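Local coordinates for protein 3-deoxy-d-manno-octulosonic-acid transferase (Acinetobacter baumannii, PDB 4BFC) that probably transfers 3-deoxy-D-manno-octulosonic acid (Kdo) from CMP-Kdo onto a lipid A precursor, the crystallised fragment being its C-terminal CMP-Kdo-binding domain, at residues Thr98-Ser102 with Met103-Ile107; Ala48-Ala52 with Pro53-Gln57. One frame throughout, in Å; residues are numbered along the deposited sequence.

Contact 1: Thr98-Ser102 with Met103-Ile107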
loop_
_atom_site.group_PDB
_atom_site.type_symbol
_atom_site.label_atom_id
_atom_site.label_comp_id
_atom_site.label_asym_id
_atom_site.label_seq_id
_atom_site.Cartn_x
_atom_site.Cartn_y
_atom_site.Cartn_z
ATOM N N THR A 98 19.674 -7.453 -19.101
ATOM C CA THR A 98 18.676 -6.529 -18.499
ATOM C C THR A 98 19.210 -5.095 -18.442
ATOM O O THR A 98 20.336 -4.882 -17.948
ATOM C CB THR A 98 18.358 -7.001 -17.071
ATOM O OG1 THR A 98 18.008 -8.396 -17.074
ATOM C CG2 THR A 98 17.154 -6.177 -16.381
ATOM N N HIS A 99 18.472 -4.172 -19.037
ATOM C CA HIS A 99 18.753 -2.740 -19.025
ATOM C C HIS A 99 17.713 -2.037 -18.215
ATOM O O HIS A 99 16.567 -2.553 -18.002
ATOM C CB HIS A 99 18.873 -2.227 -20.448
ATOM C CG HIS A 99 19.983 -2.909 -21.191
ATOM N ND1 HIS A 99 21.280 -2.900 -20.753
ATOM C CD2 HIS A 99 19.945 -3.754 -22.288
ATOM C CE1 HIS A 99 22.026 -3.667 -21.598
ATOM N NE2 HIS A 99 21.209 -4.184 -22.517
ATOM N N ARG A 100 18.113 -0.900 -17.651
ATOM C CA ARG A 100 17.292 -0.196 -16.611
ATOM C C ARG A 100 16.949 1.238 -16.949
ATOM O O ARG A 100 17.833 2.052 -17.289
ATOM C CB ARG A 100 18.015 -0.196 -15.245
ATOM C CG ARG A 100 18.437 -1.544 -14.719
ATOM C CD ARG A 100 19.150 -1.390 -13.399
ATOM N NE ARG A 100 18.165 -1.128 -12.358
ATOM C CZ ARG A 100 18.326 -1.443 -11.041
ATOM N NH1 ARG A 100 19.446 -2.013 -10.574
ATOM N NH2 ARG A 100 17.310 -1.231 -10.171
ATOM N N ARG A 101 15.670 1.591 -16.911
ATOM C CA ARG A 101 15.238 2.943 -17.122
ATOM C C ARG A 101 15.949 3.869 -16.108
ATOM O O ARG A 101 16.336 4.972 -16.467
ATOM C CB ARG A 101 13.693 3.023 -16.910
ATOM C CG ARG A 101 13.061 4.387 -17.063
ATOM C CD ARG A 101 13.261 4.939 -18.475
ATOM N NE ARG A 101 12.293 5.966 -18.756
ATOM C CZ ARG A 101 12.259 6.631 -19.905
ATOM N NH1 ARG A 101 13.198 6.388 -20.808
ATOM N NH2 ARG A 101 11.316 7.540 -20.103
ATOM N N SER A 102 16.119 3.404 -14.874
ATOM C CA SER A 102 16.729 4.293 -13.844
ATOM C C SER A 102 18.150 4.706 -14.134
ATOM O O SER A 102 18.636 5.672 -13.500
ATOM C CB SER A 102 16.709 3.636 -12.481
ATOM O OG SER A 102 17.538 2.514 -12.355
ATOM N N MET A 103 18.813 3.952 -15.021
ATOM C CA MET A 103 20.198 4.264 -15.428
ATOM C C MET A 103 20.259 4.967 -16.780
ATOM O O MET A 103 21.344 5.077 -17.410
ATOM C CB MET A 103 21.022 3.002 -15.456
ATOM C CG MET A 103 21.104 2.290 -14.128
ATOM S SD MET A 103 22.011 0.775 -14.330
ATOM C CE MET A 103 23.527 1.268 -15.188
ATOM N N GLY A 104 19.111 5.467 -17.229
ATOM C CA GLY A 104 18.924 6.134 -18.536
ATOM C C GLY A 104 19.244 5.178 -19.672
ATOM O O GLY A 104 19.671 5.598 -20.755
ATOM N N GLN A 105 19.052 3.888 -19.421
ATOM C CA GLN A 105 19.272 2.918 -20.519
ATOM C C GLN A 105 18.054 2.792 -21.413
ATOM O O GLN A 105 16.898 3.113 -21.045
ATOM C CB GLN A 105 19.749 1.585 -20.032
ATOM C CG GLN A 105 21.130 1.681 -19.347
ATOM C CD GLN A 105 21.607 0.408 -18.697
ATOM O OE1 GLN A 105 20.860 -0.346 -18.116
ATOM N NE2 GLN A 105 22.937 0.170 -18.784
ATOM N N SER A 106 18.334 2.230 -22.592
ATOM C CA SER A 106 17.328 1.976 -23.607
ATOM C C SER A 106 17.196 0.439 -23.881
ATOM O O SER A 106 17.904 -0.404 -23.316
ATOM C CB SER A 106 17.758 2.723 -24.866
ATOM O OG SER A 106 19.019 2.229 -25.365
ATOM N N ILE A 107 16.267 0.078 -24.768
ATOM C CA ILE A 107 16.220 -1.318 -25.219
ATOM C C ILE A 107 17.235 -1.497 -26.373
ATOM O O ILE A 107 17.052 -0.859 -27.394
ATOM C CB ILE A 107 14.773 -1.632 -25.683
ATOM C CG1 ILE A 107 13.858 -1.721 -24.417
ATOM C CG2 ILE A 107 14.735 -2.948 -26.497
ATOM C CD1 ILE A 107 12.326 -1.880 -24.680
HETATM O O HOH W 1 21.449 -2.586 -16.441
HETATM O O HOH W 2 16.091 5.802 -20.745
#
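Gln105 folds back on Arg100 and holds it with two hydrogen bonds, one from its side chain and one from its backbone. With CG beside its own backbone N (chi1 -63°) and the chain extended beyond, the amide reaches the strand, and Gln105 OE1 accepts Arg100 N at 2.8 Å, in the carbonyl plane and on a lone pair. A water bridges the same oxygen to Thr98 O. In return Gln105 N donates to Arg100 O (3.1 Å), an oxygen that Met103 N reaches at 3.1 Å from the opposite face of the carbonyl plane. The Gln105 N bond is six-to-one and encloses the five-to-two bond, Gly104 N to Arg101 O at 2.9 Å; with Gly104 at positive phi (61°), this is a Schellman motif, closing the 3-10 turn that follows edge strand 98-100 of the parallel sheet. Tentatively, since it rests on one of two conformers, Met103 SD packs against Arg100 CD at 3.7 Å. The two side chains cross at a slant, and the guanidinium group goes on to salt bridges with Asp85 and Asp117. The Gln105 carbonyl oxygen takes bonds from Tyr114 and a water held by Arg101 NH1.

Contact 2: Ala48-Ala52 with Pro53-Gln57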
loop_
_atom_site.group_PDB
_atom_site.type_symbol
_atom_site.label_atom_id
_atom_site.label_comp_id
_atom_site.label_asym_id
_atom_site.label_seq_id
_atom_site.Cartn_x
_atom_site.Cartn_y
_atom_site.Cartn_z
ATOM N N ALA A 48 3.164 -5.822 -15.926
ATOM C CA ALA A 48 2.895 -4.475 -15.356
ATOM C C ALA A 48 2.308 -4.583 -13.991
ATOM O O ALA A 48 1.458 -5.438 -13.723
ATOM C CB ALA A 48 1.950 -3.711 -16.277
ATOM N N SER A 49 2.754 -3.678 -13.107
ATOM C CA SER A 49 2.258 -3.687 -11.709
ATOM C C SER A 49 2.421 -5.037 -11.000
ATOM O O SER A 49 1.507 -5.532 -10.328
ATOM C CB SER A 49 0.824 -3.193 -11.645
ATOM O OG SER A 49 0.770 -1.870 -12.129
ATOM N N THR A 50 3.594 -5.621 -11.145
ATOM C CA THR A 50 3.868 -6.954 -10.646
ATOM C C THR A 50 4.223 -6.927 -9.169
ATOM O O THR A 50 4.737 -5.934 -8.617
ATOM C CB THR A 50 5.019 -7.644 -11.418
ATOM O OG1 THR A 50 6.144 -6.770 -11.483
ATOM C CG2 THR A 50 4.544 -7.986 -12.863
ATOM N N HIS A 51 3.926 -8.058 -8.532
ATOM C CA HIS A 51 4.305 -8.429 -7.155
ATOM C C HIS A 51 5.060 -9.733 -7.144
ATOM O O HIS A 51 4.861 -10.547 -8.074
ATOM C CB HIS A 51 3.050 -8.668 -6.310
ATOM C CG HIS A 51 2.123 -7.476 -6.150
ATOM N ND1 HIS A 51 1.679 -7.073 -4.936
ATOM C CD2 HIS A 51 1.560 -6.611 -7.086
ATOM C CE1 HIS A 51 0.812 -6.030 -5.125
ATOM N NE2 HIS A 51 0.760 -5.751 -6.414
ATOM N N ALA A 52 5.839 -10.005 -6.075
ATOM C CA ALA A 52 6.498 -11.315 -5.900
ATOM C C ALA A 52 5.371 -12.349 -5.753
ATOM O O ALA A 52 4.380 -12.099 -5.058
ATOM C CB ALA A 52 7.359 -11.328 -4.670
ATOM N N PRO A 53 5.499 -13.524 -6.373
ATOM C CA PRO A 53 6.633 -14.124 -7.133
ATOM C C PRO A 53 6.371 -14.037 -8.650
ATOM O O PRO A 53 6.953 -14.798 -9.450
ATOM C CB PRO A 53 6.558 -15.590 -6.676
ATOM C CG PRO A 53 5.113 -15.831 -6.633
ATOM C CD PRO A 53 4.485 -14.557 -6.064
ATOM N N GLU A 54 5.553 -13.091 -9.056
ATOM C CA GLU A 54 5.112 -12.981 -10.488
ATOM C C GLU A 54 6.307 -12.735 -11.446
ATOM O O GLU A 54 6.304 -13.300 -12.542
ATOM C CB GLU A 54 4.085 -11.898 -10.682
ATOM C CG GLU A 54 2.779 -12.132 -9.948
ATOM C CD GLU A 54 1.773 -11.005 -10.158
ATOM O OE1 GLU A 54 2.177 -9.789 -10.103
ATOM O OE2 GLU A 54 0.594 -11.297 -10.437
ATOM N N GLU A 55 7.252 -11.836 -11.103
ATOM C CA GLU A 55 8.417 -11.586 -11.955
ATOM C C GLU A 55 9.240 -12.874 -12.124
ATOM O O GLU A 55 9.519 -13.231 -13.299
ATOM C CB GLU A 55 9.322 -10.461 -11.500
ATOM C CG GLU A 55 8.648 -9.080 -11.272
ATOM C CD GLU A 55 8.236 -8.909 -9.830
ATOM O OE1 GLU A 55 8.516 -9.766 -8.944
ATOM O OE2 GLU A 55 7.624 -7.870 -9.545
ATOM N N GLN A 56 9.604 -13.518 -11.009
ATOM C CA GLN A 56 10.333 -14.786 -11.049
ATOM C C GLN A 56 9.575 -15.789 -11.958
ATOM O O GLN A 56 10.201 -16.375 -12.899
ATOM C CB GLN A 56 10.509 -15.317 -9.637
ATOM C CG GLN A 56 11.240 -16.648 -9.581
ATOM C CD GLN A 56 12.688 -16.461 -9.941
ATOM O OE1 GLN A 56 13.354 -15.599 -9.386
ATOM N NE2 GLN A 56 13.187 -17.264 -10.892
ATOM N N GLN A 57 8.279 -16.002 -11.680
ATOM C CA GLN A 57 7.518 -17.079 -12.351
ATOM C C GLN A 57 7.330 -16.841 -13.825
ATOM O O GLN A 57 7.529 -17.775 -14.654
ATOM C CB GLN A 57 6.169 -17.385 -11.690
ATOM C CG GLN A 57 6.264 -17.880 -10.225
ATOM C CD GLN A 57 4.914 -18.173 -9.608
ATOM O OE1 GLN A 57 4.837 -18.906 -8.615
ATOM N NE2 GLN A 57 3.869 -17.586 -10.117
#
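Glu54 OE1 comes obliquely up to His51, 4.1 Å from His51 CB, while the imidazole ring has Ser49 O at its edge, in its plane. His80 meets the ring edge-to-face, and His145 approaches it with planes about 25° apart and a hydrogen bond between the two NE2 atoms. The carboxylates are the other flat groups, and both are used on their anti side. His51 N donates to Glu54 OE1 at 2.9 Å, almost straight (171°), from somewhat out of the carboxylate plane. Glu54 reaches back because its chain, with CG beside its backbone N, is extended beyond that atom. Its backbone N completes the exchange by donating to His51 O at 2.8 Å, on a lone pair of that carbonyl. These reciprocal bonds tie the end of strand 43-50 to the first turn of helix 54-68, the opening of a beta-alpha-beta unit, with Pro53, after a cis peptide bond, at the N-cap. Backbone N-H groups of Gly136, Ser137 and Leu138 also bind the Glu54 carboxylate, so this buried group gathers four donors and joins two loops. Thr50 OG1 donates a hydrogen bond to Glu55 OE2 at 2.7 Å, arriving on the anti side. The Glu55 chain bends at chi2 (93°) to bring its carboxylate beside the threonine, while OE1 forms a salt bridge with Arg83. A sulfate ion, probably from the crystallisation liquor, lies about 3 Å from the His51 side chain and may mark a pocket.

Contact 2 comes first along the chain and is complete before contact 1 begins, with the rest of helix 54-68, strand 72-78 and helix 84-93 between them. Their centres are about 19 Å apart and their nearest atoms about 10 Å, so they do not touch. They share the parallel sheet, which recalls the Rossmann-like domains of GT-B glycosyltransferases: contact 1 takes in edge strand 98-100 and the turn after it, contact 2 the end of strand 43-50 and the start of helix 54-68, with strands 113-115 and 72-78 lying between. Each shows a chain leaving a strand and being fixed by side-chain-to-backbone bonds, but in different settings. Residues 98-107 lie at the surface, whereas residues 48-57 are partly buried nearer the middle of the domain.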